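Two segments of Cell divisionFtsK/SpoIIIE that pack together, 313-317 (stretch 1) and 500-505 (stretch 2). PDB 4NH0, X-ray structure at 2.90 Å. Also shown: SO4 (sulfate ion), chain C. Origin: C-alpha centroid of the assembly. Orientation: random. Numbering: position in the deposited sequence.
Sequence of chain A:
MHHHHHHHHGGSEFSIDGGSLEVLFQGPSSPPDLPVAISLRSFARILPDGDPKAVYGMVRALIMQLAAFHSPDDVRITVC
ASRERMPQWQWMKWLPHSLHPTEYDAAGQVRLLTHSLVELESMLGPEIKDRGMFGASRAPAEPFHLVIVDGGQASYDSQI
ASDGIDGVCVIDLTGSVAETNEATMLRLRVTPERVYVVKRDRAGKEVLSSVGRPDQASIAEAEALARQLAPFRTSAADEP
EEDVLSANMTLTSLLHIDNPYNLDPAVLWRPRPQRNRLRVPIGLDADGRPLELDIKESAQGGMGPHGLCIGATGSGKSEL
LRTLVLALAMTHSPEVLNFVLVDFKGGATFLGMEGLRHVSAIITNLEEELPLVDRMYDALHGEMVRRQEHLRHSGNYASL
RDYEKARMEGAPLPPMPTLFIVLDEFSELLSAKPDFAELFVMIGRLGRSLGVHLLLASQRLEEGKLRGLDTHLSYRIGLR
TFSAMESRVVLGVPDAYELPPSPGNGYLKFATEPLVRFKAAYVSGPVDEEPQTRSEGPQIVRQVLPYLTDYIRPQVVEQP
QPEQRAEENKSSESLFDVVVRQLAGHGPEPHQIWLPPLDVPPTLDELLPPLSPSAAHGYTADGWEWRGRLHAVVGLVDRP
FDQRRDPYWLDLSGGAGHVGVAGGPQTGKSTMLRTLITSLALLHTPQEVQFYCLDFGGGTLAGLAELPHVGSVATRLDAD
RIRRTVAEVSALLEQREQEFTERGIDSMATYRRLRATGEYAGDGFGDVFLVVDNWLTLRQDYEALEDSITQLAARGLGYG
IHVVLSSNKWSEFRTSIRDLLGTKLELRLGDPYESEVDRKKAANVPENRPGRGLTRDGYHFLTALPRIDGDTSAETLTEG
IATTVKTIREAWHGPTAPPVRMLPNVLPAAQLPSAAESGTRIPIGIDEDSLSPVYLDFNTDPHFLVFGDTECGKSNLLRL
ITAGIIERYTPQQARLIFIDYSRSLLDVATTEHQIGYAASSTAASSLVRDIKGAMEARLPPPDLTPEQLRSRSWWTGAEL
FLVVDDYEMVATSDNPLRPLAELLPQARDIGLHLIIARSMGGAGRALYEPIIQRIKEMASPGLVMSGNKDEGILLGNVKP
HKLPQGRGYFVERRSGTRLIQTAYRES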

# COMPACT_ATOMS: atom_id res chain seq x y z
N THR A 313 -13.80 31.72 -35.75
CA THR A 313 -15.13 31.22 -35.42
C THR A 313 -16.16 31.65 -36.45
O THR A 313 -16.31 32.84 -36.73
N GLY A 314 -16.86 30.68 -37.03
CA GLY A 314 -17.89 30.96 -38.01
C GLY A 314 -17.42 30.78 -39.44
O GLY A 314 -18.17 31.02 -40.38
N SER A 315 -16.17 30.35 -39.59
CA SER A 315 -15.60 30.12 -40.92
C SER A 315 -15.86 28.69 -41.38
O SER A 315 -15.58 28.34 -42.53
N GLY A 316 -16.40 27.87 -40.49
CA GLY A 316 -16.71 26.49 -40.81
C GLY A 316 -15.51 25.57 -40.69
O GLY A 316 -15.46 24.52 -41.33
N LYS A 317 -14.55 25.97 -39.87
CA LYS A 317 -13.34 25.17 -39.64
C LYS A 317 -13.70 23.79 -39.11
O LYS A 317 -13.13 22.79 -39.53
N PRO A 500 -16.19 36.44 -47.19
CA PRO A 500 -17.55 36.65 -46.68
C PRO A 500 -17.79 35.98 -45.33
O PRO A 500 -17.23 34.91 -45.08
N PRO A 501 -18.60 36.61 -44.47
CA PRO A 501 -18.95 36.08 -43.15
C PRO A 501 -19.61 34.71 -43.23
O PRO A 501 -19.57 33.95 -42.26
N SER A 502 -20.22 34.41 -44.37
CA SER A 502 -20.83 33.11 -44.60
C SER A 502 -19.77 32.01 -44.54
O SER A 502 -18.71 32.14 -45.15
N PRO A 503 -20.06 30.93 -43.81
CA PRO A 503 -19.11 29.83 -43.62
C PRO A 503 -18.94 28.99 -44.88
O PRO A 503 -19.87 28.87 -45.68
N GLY A 504 -17.75 28.41 -45.05
CA GLY A 504 -17.50 27.53 -46.18
C GLY A 504 -16.43 28.05 -47.13
O GLY A 504 -15.72 27.27 -47.76
N ASN A 505 -16.31 29.37 -47.23
CA ASN A 505 -15.35 29.98 -48.14
C ASN A 505 -13.93 29.93 -47.59
O ASN A 505 -13.72 30.05 -46.38

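The contact between the two loops is small, burying 147 Å² in total, and it is made mostly by backbone and by one proline ring. Pro503 supplies the side chain that comes closest: its CA-to-CB bond points sideways, and the ring, puckered C-gamma endo, lies with CB 3.3 Å from Gly314 O and 4.1 Å from Gly316 N. The backbones approach closely here, with Ser315 CA 4.4 Å from Pro503 CA. This proximity lets Gly504 N donate a weak hydrogen bond to Ser315 O (3.3 Å, 161°), the one polar link between the stretches.

Gly316 suits this close packing. A CB on Gly316 would point toward the other stretch and sit about 3.5 Å from Gly504 N and 3.6 Å from Pro503 CB, while its positive phi (83°) also favours glycine. Gly314 and Gly504 have a different constraint: at their backbone angles a CB would be jammed against the preceding carbonyl oxygen.

Most remaining side chains turn from the interface or lie beyond it. Ser315 directs its CB away in the p rotamer (58°), its OG hydrogen-bonded to a residue just outside one of the stretches. Ser502, rotamer t, and Pro501, C-gamma exo, also point away, and Pro501 instead brings its carbonyl O to 3.8 Å from Gly314 O. With chi1 in m (-63°) and chi2 at -93°, Asn505 places ND2 by Ser502 O for a weak hydrogen bond of 3.3 Å within the second stretch; OD1 is satisfied elsewhere in the structure.

A sulfate, probably from the crystallisation liquor, occupies the first loop. Gly314 N donates to sulfate O1 (2.7 Å). Lys317 N donates to sulfate O4 (2.7 Å), and Gly316 N donates weakly to sulfate O4 (2.5 Å). Lys317 runs t, t, p, p, with NZ bonded elsewhere in the structure.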

# COMPACT_ATOMS: atom_id res chain seq x y z
CB THR A 313 -15.58 31.70 -34.03
OG1 THR A 313 -14.66 31.22 -33.03
CG2 THR A 313 -16.97 31.19 -33.71
CB SER A 315 -14.10 30.41 -40.92
OG SER A 315 -13.43 29.62 -39.96
CB LYS A 317 -12.40 25.88 -38.67
CG LYS A 317 -11.14 25.09 -38.34
CD LYS A 317 -10.28 25.81 -37.31
CE LYS A 317 -11.02 25.98 -36.00
NZ LYS A 317 -11.43 24.67 -35.42
CB PRO A 500 -18.42 36.01 -47.76
CG PRO A 500 -17.61 36.11 -49.00
CD PRO A 500 -16.19 35.91 -48.56
CB PRO A 501 -19.92 37.12 -42.59
CG PRO A 501 -19.59 38.37 -43.33
CD PRO A 501 -19.21 37.93 -44.71
CB SER A 502 -21.55 33.08 -45.95
OG SER A 502 -22.13 31.81 -46.19
CB PRO A 503 -19.75 29.00 -42.50
CG PRO A 503 -21.21 29.25 -42.66
CD PRO A 503 -21.33 30.68 -43.11
CB ASN A 505 -15.74 31.42 -48.44
CG ASN A 505 -17.08 31.52 -49.15
OD1 ASN A 505 -17.13 31.56 -50.38
ND2 ASN A 505 -18.16 31.57 -48.39
S SO4 C . -16.04 27.23 -36.96
O1 SO4 C . -17.11 28.07 -36.43
O2 SO4 C . -15.02 27.04 -35.94
O3 SO4 C . -16.60 25.93 -37.34
O4 SO4 C . -15.45 27.86 -38.13